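Local structure of actin binding protein family protein (Entamoeba histolytica HM-1:IMSS, 6K2F) at residues I2-S5 with T6-N10; T107-G111 with S112-Y116. The protein probably binds actin monomers and restrains their polymerization as a twinfilin, of which this chain is the N-terminal ADF-homology domain. One frame throughout, in Å; residues are numbered along the deposited sequence.

Contact 1: I2-S5 with T6-N10; sequences IELS and TDLIN
I9 meets the flat carbonyl of S5. I9 N comes to it at its oxygen end, tilted 17° from the carbonyl plane. The bond from I9 N to S5 O is 3.0 Å long and nearly straight, with an N-H...O angle of 168°. The I9 side chain lies against the same oxygen, with I9 CG1 3.4 Å from S5 O.

S5 is the N-cap of helix 6-18. Its OG sits between its own backbone N and carbonyl carbon (chi1 67°), which turns the hydroxyl back over the first turn. There it accepts from a first-turn N-H, as an N-cap does: L8 N is 3.0 Å from S5 OG. S5 OG is also hydrogen-bonded to I33 O. The cap therefore ties the helix start to strand 32-39 of the central sheet in the ADF-homology fold. Strand 3-4 runs parallel to strand 32-39, and the chain passes from it directly into the helix.

L4 supplies the apolar half of the contact. Its CB lies 3.7 Å from I9 CG1, and the two side chains cross at about a right angle. L8 holds its CG anti to the backbone N, and its CD2 meets L4 CG at 3.9 Å. L4 and L8 are buried, and both rest on I33. L4 also touches F105 of helix 103-109. T6 and D7 lie on the exposed side of the turn, though T6 CB still touches S5 C.

Contact 2: T107-G111 with S112-Y116; sequences TTLGG and STFLY
T113 grips the carbonyl of G110 twice, and this is the tight part of the contact. T113 OG1 donates to G110 O at 2.8 Å, and T113 N donates to G110 O at 3.2 Å. Both donors come from the same face of the carbonyl plane and stand well above it. The hydroxyl gets there because OG1 lies beside its own backbone N, anti to the carbonyl carbon (chi1 -59°). Side chain and backbone of T113 thus converge on one oxygen.

The backbone bond closes a type I beta turn from G110 to T113. The turn takes the chain from the end of helix 103-109 into strand 114-120, which pairs in parallel with strand 77-85 of the ADF-homology sheet. G110 leaves the helix with a positive phi of 124°. At its backbone angles a CB would be jammed against the carbonyl O of L109, which calls for glycine. G111 and S112 form the middle of the turn. S112 OG is hydrogen-bonded to D72.

Elsewhere the contact is looser. L109 CD1 approaches the edge of the F114 ring, near its plane, and is 4.1 Å from F114 CZ. T113 CG2 lies over one face of the ring, 3.5 Å above the plane and offset toward the rim. The solvent side is at exposed G111, where a water accepts from F114 N and donates only weakly to G111 O and G110 O.

Overall arrangement
Contact 1 is partly buried, whereas contact 2 is a surface contact with T113 as its buried residue. They lie in series along the chain, with centres about 14 Å apart, and both reach the same sheet. Each joins a helix to a strand, but in opposite order: contact 1 starts a helix after a strand, and contact 2 ends a helix before one. Their chemistry differs: a hydroxyl caps a helix in the first and helps close a turn in the second. They meet where L4 and I9 pack on T108, and L4 also touches L109. Helix 103-109 belongs to contact 2 and packs against contact 1.

Contact 1: I2-S5 with T6-N10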
loop_
_atom_site.group_PDB
_atom_site.type_symbol
_atom_site.label_atom_id
_atom_site.label_comp_id
_atom_site.label_asym_id
_atom_site.label_seq_id
_atom_site.Cartn_x
_atom_site.Cartn_y
_atom_site.Cartn_z
ATOM N N ILE A 2 -12.460 -10.833 25.174
ATOM C CA ILE A 2 -12.323 -9.609 24.340
ATOM C C ILE A 2 -12.657 -10.027 22.906
ATOM O O ILE A 2 -12.082 -11.016 22.431
ATOM C CB ILE A 2 -10.899 -9.035 24.445
ATOM C CG1 ILE A 2 -10.534 -8.638 25.881
ATOM C CG2 ILE A 2 -10.697 -7.876 23.491
ATOM C CD1 ILE A 2 -11.305 -7.450 26.411
ATOM N N GLU A 3 -13.525 -9.276 22.237
ATOM C CA GLU A 3 -13.900 -9.531 20.825
ATOM C C GLU A 3 -13.359 -8.404 19.952
ATOM O O GLU A 3 -13.149 -7.316 20.452
ATOM C CB GLU A 3 -15.415 -9.661 20.711
ATOM C CG GLU A 3 -15.968 -10.853 21.488
ATOM C CD GLU A 3 -15.544 -12.226 20.983
ATOM O OE1 GLU A 3 -15.384 -12.369 19.764
ATOM O OE2 GLU A 3 -15.313 -13.130 21.820
ATOM N N LEU A 4 -13.134 -8.666 18.672
ATOM C CA LEU A 4 -12.825 -7.582 17.707
ATOM C C LEU A 4 -14.024 -6.642 17.629
ATOM O O LEU A 4 -15.187 -7.115 17.592
ATOM C CB LEU A 4 -12.522 -8.168 16.328
ATOM C CG LEU A 4 -11.115 -8.711 16.107
ATOM C CD1 LEU A 4 -10.908 -10.001 16.851
ATOM C CD2 LEU A 4 -10.822 -8.911 14.624
ATOM N N SER A 5 -13.753 -5.345 17.545
ATOM C CA SER A 5 -14.817 -4.338 17.353
ATOM C C SER A 5 -15.412 -4.537 15.963
ATOM O O SER A 5 -14.712 -4.994 15.062
ATOM C CB SER A 5 -14.336 -2.941 17.538
ATOM O OG SER A 5 -13.418 -2.564 16.534
ATOM N N THR A 6 -16.672 -4.167 15.797
ATOM C CA THR A 6 -17.325 -4.154 14.468
ATOM C C THR A 6 -16.506 -3.284 13.509
ATOM O O THR A 6 -16.313 -3.705 12.351
ATOM C CB THR A 6 -18.764 -3.647 14.553
ATOM O OG1 THR A 6 -19.440 -4.491 15.479
ATOM C CG2 THR A 6 -19.456 -3.665 13.209
ATOM N N ASP A 7 -16.045 -2.113 13.961
ATOM C CA ASP A 7 -15.292 -1.189 13.075
ATOM C C ASP A 7 -14.024 -1.890 12.597
ATOM O O ASP A 7 -13.688 -1.753 11.426
ATOM C CB ASP A 7 -14.952 0.142 13.749
ATOM C CG ASP A 7 -16.083 1.160 13.733
ATOM O OD1 ASP A 7 -17.086 0.928 13.023
ATOM O OD2 ASP A 7 -15.950 2.184 14.430
ATOM N N LEU A 8 -13.321 -2.594 13.492
ATOM C CA LEU A 8 -12.057 -3.281 13.118
ATOM C C LEU A 8 -12.379 -4.368 12.098
ATOM O O LEU A 8 -11.661 -4.474 11.108
ATOM C CB LEU A 8 -11.368 -3.871 14.354
ATOM C CG LEU A 8 -10.132 -4.739 14.080
ATOM C CD1 LEU A 8 -9.102 -3.980 13.259
ATOM C CD2 LEU A 8 -9.522 -5.222 15.390
ATOM N N ILE A 9 -13.404 -5.174 12.337
ATOM C CA ILE A 9 -13.762 -6.253 11.373
ATOM C C ILE A 9 -14.083 -5.620 10.019
ATOM O O ILE A 9 -13.590 -6.130 9.011
ATOM C CB ILE A 9 -14.899 -7.134 11.882
ATOM C CG1 ILE A 9 -14.518 -7.830 13.190
ATOM C CG2 ILE A 9 -15.289 -8.140 10.817
ATOM C CD1 ILE A 9 -15.688 -8.389 13.945
ATOM N N ASN A 10 -14.906 -4.577 9.988
ATOM C CA ASN A 10 -15.292 -3.895 8.724
ATOM C C ASN A 10 -14.042 -3.388 7.984
ATOM O O ASN A 10 -13.955 -3.590 6.755
ATOM C CB ASN A 10 -16.266 -2.746 8.989
ATOM C CG ASN A 10 -16.578 -1.939 7.745
ATOM O OD1 ASN A 10 -16.486 -0.711 7.750
ATOM N ND2 ASN A 10 -16.935 -2.626 6.671
#

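Contact 2: T107-G111 with S112-Y116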
loop_
_atom_site.group_PDB
_atom_site.type_symbol
_atom_site.label_atom_id
_atom_site.label_comp_id
_atom_site.label_asym_id
_atom_site.label_seq_id
_atom_site.Cartn_x
_atom_site.Cartn_y
_atom_site.Cartn_z
ATOM N N THR A 107 -10.011 -16.836 14.735
ATOM C CA THR A 107 -11.366 -17.351 15.024
ATOM C C THR A 107 -12.398 -16.408 14.391
ATOM O O THR A 107 -13.420 -16.895 13.878
ATOM C CB THR A 107 -11.531 -17.620 16.525
ATOM O OG1 THR A 107 -11.360 -16.388 17.210
ATOM C CG2 THR A 107 -10.536 -18.629 17.051
ATOM N N THR A 108 -12.127 -15.109 14.385
ATOM C CA THR A 108 -13.083 -14.073 13.937
ATOM C C THR A 108 -12.975 -13.869 12.428
ATOM O O THR A 108 -14.040 -13.778 11.758
ATOM C CB THR A 108 -12.855 -12.752 14.674
ATOM O OG1 THR A 108 -12.963 -13.036 16.075
ATOM C CG2 THR A 108 -13.853 -11.701 14.255
ATOM N N LEU A 109 -11.749 -13.769 11.921
ATOM C CA LEU A 109 -11.523 -13.333 10.524
ATOM C C LEU A 109 -11.458 -14.547 9.597
ATOM O O LEU A 109 -11.760 -14.376 8.413
ATOM C CB LEU A 109 -10.269 -12.470 10.466
ATOM C CG LEU A 109 -10.372 -11.201 11.323
ATOM C CD1 LEU A 109 -9.110 -10.391 11.262
ATOM C CD2 LEU A 109 -11.586 -10.370 10.902
ATOM N N GLY A 110 -11.117 -15.721 10.124
ATOM C CA GLY A 110 -11.079 -16.978 9.351
ATOM C C GLY A 110 -9.716 -17.625 9.442
ATOM O O GLY A 110 -8.709 -16.894 9.502
ATOM N N GLY A 111 -9.682 -18.957 9.477
ATOM C CA GLY A 111 -8.445 -19.744 9.637
ATOM C C GLY A 111 -7.500 -19.612 8.446
ATOM O O GLY A 111 -6.311 -19.889 8.648
ATOM N N SER A 112 -7.986 -19.202 7.267
ATOM C CA SER A 112 -7.168 -19.038 6.034
ATOM C C SER A 112 -6.425 -17.698 6.064
ATOM O O SER A 112 -5.511 -17.499 5.257
ATOM C CB SER A 112 -8.001 -19.149 4.772
ATOM O OG SER A 112 -8.831 -18.002 4.598
ATOM N N THR A 113 -6.815 -16.797 6.963
ATOM C CA THR A 113 -6.427 -15.373 6.901
ATOM C C THR A 113 -4.922 -15.232 7.124
ATOM O O THR A 113 -4.298 -14.416 6.411
ATOM C CB THR A 113 -7.167 -14.551 7.959
ATOM O OG1 THR A 113 -8.568 -14.697 7.713
ATOM C CG2 THR A 113 -6.750 -13.094 7.960
ATOM N N PHE A 114 -4.384 -15.885 8.148
ATOM C CA PHE A 114 -3.021 -15.579 8.657
ATOM C C PHE A 114 -2.029 -16.631 8.185
ATOM O O PHE A 114 -2.177 -17.828 8.447
ATOM C CB PHE A 114 -3.018 -15.413 10.171
ATOM C CG PHE A 114 -3.850 -14.230 10.576
ATOM C CD1 PHE A 114 -3.355 -12.947 10.429
ATOM C CD2 PHE A 114 -5.148 -14.406 11.029
ATOM C CE1 PHE A 114 -4.120 -11.854 10.780
ATOM C CE2 PHE A 114 -5.915 -13.309 11.370
ATOM C CZ PHE A 114 -5.404 -12.043 11.244
ATOM N N LEU A 115 -1.023 -16.151 7.475
ATOM C CA LEU A 115 0.109 -16.986 7.016
ATOM C C LEU A 115 0.960 -17.300 8.248
ATOM O O LEU A 115 1.314 -18.478 8.462
ATOM C CB LEU A 115 0.866 -16.163 5.973
ATOM C CG LEU A 115 2.084 -16.824 5.344
ATOM C CD1 LEU A 115 1.651 -17.891 4.357
ATOM C CD2 LEU A 115 2.955 -15.782 4.666
ATOM N N TYR A 116 1.238 -16.274 9.058
ATOM C CA TYR A 116 2.029 -16.421 10.295
ATOM C C TYR A 116 1.456 -15.532 11.392
ATOM O O TYR A 116 0.950 -14.437 11.096
ATOM C CB TYR A 116 3.475 -15.969 10.086
ATOM C CG TYR A 116 4.233 -16.790 9.084
ATOM C CD1 TYR A 116 4.449 -18.141 9.298
ATOM C CD2 TYR A 116 4.720 -16.214 7.923
ATOM C CE1 TYR A 116 5.149 -18.906 8.386
ATOM C CE2 TYR A 116 5.410 -16.975 6.996
ATOM C CZ TYR A 116 5.626 -18.313 7.232
ATOM O OH TYR A 116 6.333 -19.059 6.334
HETATM O O HOH W 1 -5.459 -17.750 10.122
#